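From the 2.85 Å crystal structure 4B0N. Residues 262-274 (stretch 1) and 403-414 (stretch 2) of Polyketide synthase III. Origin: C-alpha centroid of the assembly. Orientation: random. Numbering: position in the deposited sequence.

Stretch 1, residues 262-274: KGTLAIVDNHAWL
Stretch 2 (403-414) GVGAEGILLRQI

Two neighbouring antiparallel β-strands of one polyketide synthase III chain, far apart in sequence, pair along almost their whole length; their N-to-C directions lie 136° apart and the contact buries 1006 Å². Stretch 1 enters through a short non-strand segment, with Gly-263 at phi/psi 115/-8, where a CB would jam against the preceding carbonyl O, and runs as a strand from Leu-265 to Leu-274. Stretch 2 reaches its strand after a cis peptide between Gly-403 and Val-404 and continues in it to Gln-413.

The register is Leu-265 opposite Gln-413, Ala-266 opposite Arg-412 and Ile-267 opposite Leu-411; it then slips by one residue, so that Asp-269 faces Leu-410, Asn-270 Ile-409, His-271 Gly-408, Ala-272 Glu-407, Trp-273 Ala-406 and Leu-274 Gly-405. CA-CA separations are short in the non-hydrogen-bonded pairs (4.1 Å for Leu-274 and Gly-405) and longer in the hydrogen-bonded ones (5.7 Å for Ala-266 and Arg-412).

Backbone amides and carbonyls supply every hydrogen bond between the stretches. Ile-414 N donates to Thr-264 O (2.9 Å). Ala-266 and Arg-412 form a reciprocal pair, Ala-266 N to Arg-412 O at 3.0 Å, nearly linear at 178°, and Arg-412 N to Ala-266 O at 3.1 Å. At the bulge, Val-268 takes phi/psi -74/-35, and the two bonds of Leu-410 are shared between successive residues: Val-268 N donates to Leu-410 O (2.8 Å, 137°), whereas Leu-410 N donates to Asp-269 O (2.9 Å). Regular pairing resumes with His-271 N to Gly-408 O and Gly-408 N to His-271 O, both 3.1 Å, and then Trp-273 N to Ala-406 O (3.1 Å) and Ala-406 N to Trp-273 O (2.8 Å). Several of these carbonyls also receive CA-H...O contacts, among them Leu-411 CA to Ala-266 O and Ala-272 CA to Ala-406 O, each 3.3 Å.

Leu-265, Ile-267, Ile-409 and Leu-411 direct their side chains to one face of the sheet. Ile-267 (chi1 m, chi2 t) packs its CG2 3.9 Å from Ile-409 CB and its CG1 4.2 Å from Leu-411 CG; Ile-409 is p,t and Leu-411 m,p. Leu-265 (m,t) adds CD2 4.1 Å from Gln-413 CB. Gln-413 (t,t) brings OE1 to 3.3 Å from Gly-263 CA; its NE2 lies 3.4 Å from Gly-263 O, but the angle is too poor for a hydrogen bond. Farther along this face, Ala-272 CB touches Glu-407 OE2 at 3.5 Å, while Glu-407 OE1 is hydrogen-bonded just outside the stretches. Leu-274 CD2 closes on Gly-403 C at 3.6 Å.

The other face carries Ala-266, Asp-269, His-271, Trp-273, Ala-406, Leu-410 and Arg-412. Ala-266 CB meets Ile-414 CD1 at 3.5 Å, and Val-268 (t), at the bulge, sets CG2 3.5 Å from Arg-412 CB, an aliphatic contact. Asp-269 OD2 and His-271 ND1 find their partners elsewhere in the structure, and Thr-264 OG1 (chi1 m) is hydrogen-bonded to a residue just outside the stretches.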

ATOM      1  N   LYS A 262     -19.617  29.141  -2.881  1.00 53.13           N
ATOM      2  CA  LYS A 262     -19.016  29.790  -4.044  1.00 53.69           C
ATOM      3  C   LYS A 262     -17.539  30.113  -3.825  1.00 52.78           C
ATOM      4  O   LYS A 262     -17.177  30.803  -2.871  1.00 52.69           O
ATOM      5  CB  LYS A 262     -19.807  31.039  -4.439  1.00 55.45           C
ATOM      6  CG  LYS A 262     -21.222  30.721  -4.901  1.00 56.75           C
ATOM      7  CD  LYS A 262     -21.829  31.839  -5.728  1.00 58.64           C
ATOM      8  CE  LYS A 262     -23.143  31.390  -6.344  1.00 59.81           C
ATOM      9  NZ  LYS A 262     -23.780  32.476  -7.135  1.00 62.11           N
ATOM     10  N   GLY A 263     -16.696  29.584  -4.710  1.00 40.97           N
ATOM     11  CA  GLY A 263     -15.249  29.733  -4.601  1.00 40.46           C
ATOM     12  C   GLY A 263     -14.522  28.420  -4.368  1.00 39.67           C
ATOM     13  O   GLY A 263     -13.292  28.373  -4.407  1.00 39.40           O
ATOM     14  N   THR A 264     -15.289  27.355  -4.133  1.00 39.17           N
ATOM     15  CA  THR A 264     -14.743  26.024  -3.840  1.00 38.38           C
ATOM     16  C   THR A 264     -13.837  25.497  -4.955  1.00 38.01           C
ATOM     17  O   THR A 264     -14.207  25.508  -6.135  1.00 38.17           O
ATOM     18  CB  THR A 264     -15.871  24.998  -3.562  1.00 38.29           C
ATOM     19  OG1 THR A 264     -16.702  25.468  -2.494  1.00 38.64           O
ATOM     20  CG2 THR A 264     -15.303  23.639  -3.177  1.00 37.57           C
ATOM     21  N   LEU A 265     -12.646  25.050  -4.562  1.00 37.49           N
ATOM     22  CA  LEU A 265     -11.729  24.353  -5.457  1.00 36.96           C
ATOM     23  C   LEU A 265     -11.946  22.853  -5.331  1.00 36.58           C
ATOM     24  O   LEU A 265     -12.057  22.326  -4.220  1.00 36.58           O
ATOM     25  CB  LEU A 265     -10.274  24.688  -5.114  1.00 36.59           C
ATOM     26  CG  LEU A 265      -9.744  26.094  -5.410  1.00 37.04           C
ATOM     27  CD1 LEU A 265      -8.464  26.354  -4.627  1.00 36.82           C
ATOM     28  CD2 LEU A 265      -9.517  26.305  -6.902  1.00 37.33           C
ATOM     29  N   ALA A 266     -12.016  22.172  -6.470  1.00 36.51           N
ATOM     30  CA  ALA A 266     -12.144  20.719  -6.488  1.00 36.33           C
ATOM     31  C   ALA A 266     -11.024  20.085  -7.303  1.00 36.19           C
ATOM     32  O   ALA A 266     -10.504  20.701  -8.233  1.00 36.42           O
ATOM     33  CB  ALA A 266     -13.498  20.317  -7.042  1.00 36.54           C
ATOM     34  N   ILE A 267     -10.651  18.857  -6.948  1.00 35.81           N
ATOM     35  CA  ILE A 267      -9.641  18.122  -7.706  1.00 35.97           C
ATOM     36  C   ILE A 267     -10.273  17.574  -8.996  1.00 36.49           C
ATOM     37  O   ILE A 267     -10.909  16.513  -8.999  1.00 36.40           O
ATOM     38  CB  ILE A 267      -8.953  17.019  -6.860  1.00 35.43           C
ATOM     39  CG1 ILE A 267      -8.422  17.610  -5.544  1.00 35.17           C
ATOM     40  CG2 ILE A 267      -7.817  16.369  -7.646  1.00 35.14           C
ATOM     41  CD1 ILE A 267      -7.981  16.589  -4.513  1.00 34.62           C
ATOM     42  N   VAL A 268     -10.090  18.325 -10.082  1.00 36.73           N
ATOM     43  CA  VAL A 268     -10.736  18.044 -11.367  1.00 37.05           C
ATOM     44  C   VAL A 268     -10.123  16.845 -12.098  1.00 36.92           C
ATOM     45  O   VAL A 268     -10.839  16.094 -12.769  1.00 36.98           O
ATOM     46  CB  VAL A 268     -10.726  19.287 -12.290  1.00 37.75           C
ATOM     47  CG1 VAL A 268     -11.554  19.042 -13.544  1.00 38.41           C
ATOM     48  CG2 VAL A 268     -11.265  20.503 -11.555  1.00 37.97           C
ATOM     49  N   ASP A 269      -8.808  16.671 -11.975  1.00 36.68           N
ATOM     50  CA  ASP A 269      -8.121  15.563 -12.641  1.00 36.81           C
ATOM     51  C   ASP A 269      -6.842  15.139 -11.923  1.00 36.64           C
ATOM     52  O   ASP A 269      -6.304  15.878 -11.097  1.00 36.91           O
ATOM     53  CB  ASP A 269      -7.808  15.924 -14.101  1.00 37.30           C
ATOM     54  CG  ASP A 269      -7.537  14.699 -14.975  1.00 37.28           C
ATOM     55  OD1 ASP A 269      -8.157  13.637 -14.748  1.00 36.90           O
ATOM     56  OD2 ASP A 269      -6.703  14.803 -15.899  1.00 37.70           O
ATOM     57  N   ASN A 270      -6.378  13.932 -12.240  1.00 36.46           N
ATOM     58  CA  ASN A 270      -5.060  13.458 -11.837  1.00 36.34           C
ATOM     59  C   ASN A 270      -4.268  12.967 -13.048  1.00 36.33           C
ATOM     60  O   ASN A 270      -4.841  12.440 -14.005  1.00 36.45           O
ATOM     61  CB  ASN A 270      -5.160  12.366 -10.762  1.00 36.20           C
ATOM     62  CG  ASN A 270      -6.152  11.273 -11.121  1.00 36.35           C
ATOM     63  OD1 ASN A 270      -5.900  10.443 -11.998  1.00 36.33           O
ATOM     64  ND2 ASN A 270      -7.284  11.257 -10.427  1.00 36.39           N
ATOM     65  N   HIS A 271      -2.952  13.154 -13.002  1.00 36.22           N
ATOM     66  CA  HIS A 271      -2.080  12.758 -14.101  1.00 36.34           C
ATOM     67  C   HIS A 271      -0.815  12.144 -13.588  1.00 36.02           C
ATOM     68  O   HIS A 271      -0.304  12.537 -12.538  1.00 35.86           O
ATOM     69  CB  HIS A 271      -1.779  13.955 -14.998  1.00 37.16           C
ATOM     70  CG  HIS A 271      -1.160  13.590 -16.328  1.00 37.59           C
ATOM     71  ND1 HIS A 271      -1.789  12.815 -17.233  1.00 37.77           N
ATOM     72  CD2 HIS A 271       0.066  13.938 -16.893  1.00 37.91           C
ATOM     73  CE1 HIS A 271      -1.003  12.664 -18.316  1.00 38.18           C
ATOM     74  NE2 HIS A 271       0.131  13.353 -18.107  1.00 38.22           N
ATOM     75  N   ALA A 272      -0.309  11.161 -14.327  1.00 36.03           N
ATOM     76  CA  ALA A 272       0.943  10.491 -14.002  1.00 36.09           C
ATOM     77  C   ALA A 272       1.822  10.367 -15.244  1.00 36.79           C
ATOM     78  O   ALA A 272       1.337  10.500 -16.367  1.00 37.14           O
ATOM     79  CB  ALA A 272       0.667   9.121 -13.402  1.00 35.66           C
ATOM     80  N   TRP A 273       3.115  10.136 -15.033  1.00 37.21           N
ATOM     81  CA  TRP A 273       4.049   9.857 -16.122  1.00 37.85           C
ATOM     82  C   TRP A 273       5.351   9.308 -15.619  1.00 38.00           C
ATOM     83  O   TRP A 273       6.033   9.946 -14.819  1.00 37.79           O
ATOM     84  CB  TRP A 273       4.304  11.093 -16.977  1.00 38.61           C
ATOM     85  CG  TRP A 273       5.017  10.758 -18.261  1.00 39.38           C
ATOM     86  CD1 TRP A 273       6.369  10.925 -18.553  1.00 39.78           C
ATOM     87  CD2 TRP A 273       4.439  10.151 -19.468  1.00 39.92           C
ATOM     88  NE1 TRP A 273       6.654  10.488 -19.823  1.00 40.57           N
ATOM     89  CE2 TRP A 273       5.543  10.012 -20.427  1.00 40.60           C
ATOM     90  CE3 TRP A 273       3.163   9.731 -19.840  1.00 39.91           C
ATOM     91  CZ2 TRP A 273       5.355   9.476 -21.694  1.00 41.07           C
ATOM     92  CZ3 TRP A 273       2.985   9.192 -21.120  1.00 40.41           C
ATOM     93  CH2 TRP A 273       4.056   9.070 -22.023  1.00 41.11           C
ATOM     94  N   LEU A 274       5.702   8.115 -16.095  1.00 38.56           N
ATOM     95  CA  LEU A 274       6.987   7.493 -15.790  1.00 39.07           C
ATOM     96  C   LEU A 274       8.032   7.931 -16.822  1.00 40.07           C
ATOM     97  O   LEU A 274       7.815   7.820 -18.032  1.00 40.34           O
ATOM     98  CB  LEU A 274       6.853   5.967 -15.788  1.00 38.85           C
ATOM     99  CG  LEU A 274       7.636   5.122 -14.774  1.00 38.68           C
ATOM    100  CD1 LEU A 274       7.332   3.652 -14.998  1.00 38.69           C
ATOM    101  CD2 LEU A 274       9.139   5.351 -14.835  1.00 39.07           C
ATOM    102  N   GLY A 403      10.930   5.705  -9.946  1.00 34.35           N
ATOM    103  CA  GLY A 403      10.621   5.414 -11.341  1.00 34.69           C
ATOM    104  C   GLY A 403      11.691   5.891 -12.311  1.00 35.41           C
ATOM    105  O   GLY A 403      12.290   5.069 -13.008  1.00 36.32           O
ATOM    106  N   VAL A 404      11.936   7.203 -12.387  1.00 35.21           N
ATOM    107  CA  VAL A 404      11.201   8.221 -11.633  1.00 34.64           C
ATOM    108  C   VAL A 404       9.898   8.592 -12.330  1.00 34.65           C
ATOM    109  O   VAL A 404       9.872   8.876 -13.529  1.00 35.04           O
ATOM    110  CB  VAL A 404      12.057   9.488 -11.376  1.00 34.71           C
ATOM    111  CG1 VAL A 404      11.213  10.629 -10.820  1.00 34.17           C
ATOM    112  CG2 VAL A 404      13.198   9.178 -10.420  1.00 34.84           C
ATOM    113  N   GLY A 405       8.814   8.566 -11.564  1.00 34.28           N
ATOM    114  CA  GLY A 405       7.519   8.994 -12.060  1.00 34.42           C
ATOM    115  C   GLY A 405       7.148  10.369 -11.545  1.00 34.38           C
ATOM    116  O   GLY A 405       7.596  10.784 -10.473  1.00 34.06           O
ATOM    117  N   ALA A 406       6.338  11.079 -12.322  1.00 34.72           N
ATOM    118  CA  ALA A 406       5.763  12.343 -11.887  1.00 34.76           C
ATOM    119  C   ALA A 406       4.290  12.131 -11.548  1.00 34.45           C
ATOM    120  O   ALA A 406       3.543  11.530 -12.320  1.00 34.33           O
ATOM    121  CB  ALA A 406       5.929  13.402 -12.962  1.00 35.43           C
ATOM    122  N   GLU A 407       3.889  12.615 -10.376  1.00 34.38           N
ATOM    123  CA  GLU A 407       2.536  12.425  -9.866  1.00 34.23           C
ATOM    124  C   GLU A 407       1.913  13.764  -9.511  1.00 34.11           C
ATOM    125  O   GLU A 407       2.439  14.490  -8.665  1.00 34.21           O
ATOM    126  CB  GLU A 407       2.564  11.525  -8.628  1.00 34.38           C
ATOM    127  CG  GLU A 407       2.087  10.098  -8.858  1.00 34.92           C
ATOM    128  CD  GLU A 407       3.031   9.272  -9.713  1.00 35.38           C
ATOM    129  OE1 GLU A 407       4.264   9.385  -9.532  1.00 35.56           O
ATOM    130  OE2 GLU A 407       2.532   8.493 -10.555  1.00 35.84           O
ATOM    131  N   GLY A 408       0.788  14.087 -10.144  1.00 33.73           N
ATOM    132  CA  GLY A 408       0.159  15.388  -9.940  1.00 33.68           C
ATOM    133  C   GLY A 408      -1.354  15.399  -9.904  1.00 33.31           C
ATOM    134  O   GLY A 408      -2.003  14.434 -10.308  1.00 33.32           O
ATOM    135  N   ILE A 409      -1.908  16.504  -9.407  1.00 33.27           N
ATOM    136  CA  ILE A 409      -3.358  16.730  -9.357  1.00 33.26           C
ATOM    137  C   ILE A 409      -3.696  18.153  -9.808  1.00 33.73           C
ATOM    138  O   ILE A 409      -2.876  19.070  -9.671  1.00 33.90           O
ATOM    139  CB  ILE A 409      -3.952  16.475  -7.949  1.00 32.64           C
ATOM    140  CG1 ILE A 409      -3.144  17.214  -6.871  1.00 32.53           C
ATOM    141  CG2 ILE A 409      -4.034  14.978  -7.664  1.00 32.10           C
ATOM    142  CD1 ILE A 409      -3.910  17.501  -5.597  1.00 32.37           C
ATOM    143  N   LEU A 410      -4.899  18.326 -10.348  1.00 34.04           N
ATOM    144  CA  LEU A 410      -5.347  19.625 -10.847  1.00 34.82           C
ATOM    145  C   LEU A 410      -6.554  20.132 -10.072  1.00 35.15           C
ATOM    146  O   LEU A 410      -7.579  19.453  -9.982  1.00 34.67           O
ATOM    147  CB  LEU A 410      -5.661  19.560 -12.350  1.00 35.13           C
ATOM    148  CG  LEU A 410      -6.209  20.795 -13.079  1.00 35.51           C
ATOM    149  CD1 LEU A 410      -5.285  21.997 -12.959  1.00 35.96           C
ATOM    150  CD2 LEU A 410      -6.465  20.472 -14.542  1.00 35.76           C
ATOM    151  N   LEU A 411      -6.412  21.330  -9.515  1.00 36.21           N
ATOM    152  CA  LEU A 411      -7.485  21.975  -8.766  1.00 36.91           C
ATOM    153  C   LEU A 411      -8.044  23.155  -9.541  1.00 38.02           C
ATOM    154  O   LEU A 411      -7.320  24.105  -9.849  1.00 38.13           O
ATOM    155  CB  LEU A 411      -7.002  22.434  -7.387  1.00 36.34           C
ATOM    156  CG  LEU A 411      -6.635  21.361  -6.362  1.00 35.66           C
ATOM    157  CD1 LEU A 411      -5.170  20.970  -6.501  1.00 35.44           C
ATOM    158  CD2 LEU A 411      -6.919  21.868  -4.956  1.00 35.67           C
ATOM    159  N   ARG A 412      -9.331  23.076  -9.869  1.00 39.13           N
ATOM    160  CA  ARG A 412     -10.038  24.178 -10.512  1.00 41.02           C
ATOM    161  C   ARG A 412     -11.294  24.527  -9.728  1.00 41.86           C
ATOM    162  O   ARG A 412     -11.853  23.682  -9.022  1.00 41.50           O
ATOM    163  CB  ARG A 412     -10.386  23.852 -11.967  1.00 41.69           C
ATOM    164  CG  ARG A 412      -9.182  23.688 -12.882  1.00 42.05           C
ATOM    165  CD  ARG A 412      -9.613  23.469 -14.321  1.00 42.66           C
ATOM    166  NE  ARG A 412      -9.934  24.725 -14.995  1.00 43.56           N
ATOM    167  CZ  ARG A 412     -10.575  24.817 -16.159  1.00 44.36           C
ATOM    168  NH1 ARG A 412     -10.988  23.726 -16.795  1.00 44.37           N
ATOM    169  NH2 ARG A 412     -10.812  26.007 -16.689  1.00 45.09           N
ATOM    170  N   GLN A 413     -11.725  25.777  -9.864  1.00 43.51           N
ATOM    171  CA  GLN A 413     -12.846  26.314  -9.101  1.00 44.73           C
ATOM    172  C   GLN A 413     -14.203  25.957  -9.716  1.00 46.25           C
ATOM    173  O   GLN A 413     -14.368  25.957 -10.941  1.00 46.31           O
ATOM    174  CB  GLN A 413     -12.699  27.832  -8.968  1.00 44.93           C
ATOM    175  CG  GLN A 413     -13.548  28.458  -7.872  1.00 45.23           C
ATOM    176  CD  GLN A 413     -13.029  29.811  -7.423  1.00 45.65           C
ATOM    177  OE1 GLN A 413     -13.776  30.787  -7.370  1.00 46.35           O
ATOM    178  NE2 GLN A 413     -11.746  29.875  -7.092  1.00 45.51           N
ATOM    179  N   ILE A 414     -15.165  25.639  -8.849  1.00 32.21           N
ATOM    180  CA  ILE A 414     -16.557  25.456  -9.258  1.00 33.10           C
ATOM    181  C   ILE A 414     -17.390  26.626  -8.729  1.00 33.49           C
ATOM    182  O   ILE A 414     -18.453  26.949  -9.267  1.00 33.95           O
ATOM    183  CB  ILE A 414     -17.157  24.127  -8.748  1.00 33.41           C
ATOM    184  CG1 ILE A 414     -16.111  23.004  -8.754  1.00 33.00           C
ATOM    185  CG2 ILE A 414     -18.396  23.752  -9.563  1.00 33.47           C
ATOM    186  CD1 ILE A 414     -16.548  21.768  -7.997  1.00 32.94           C
TER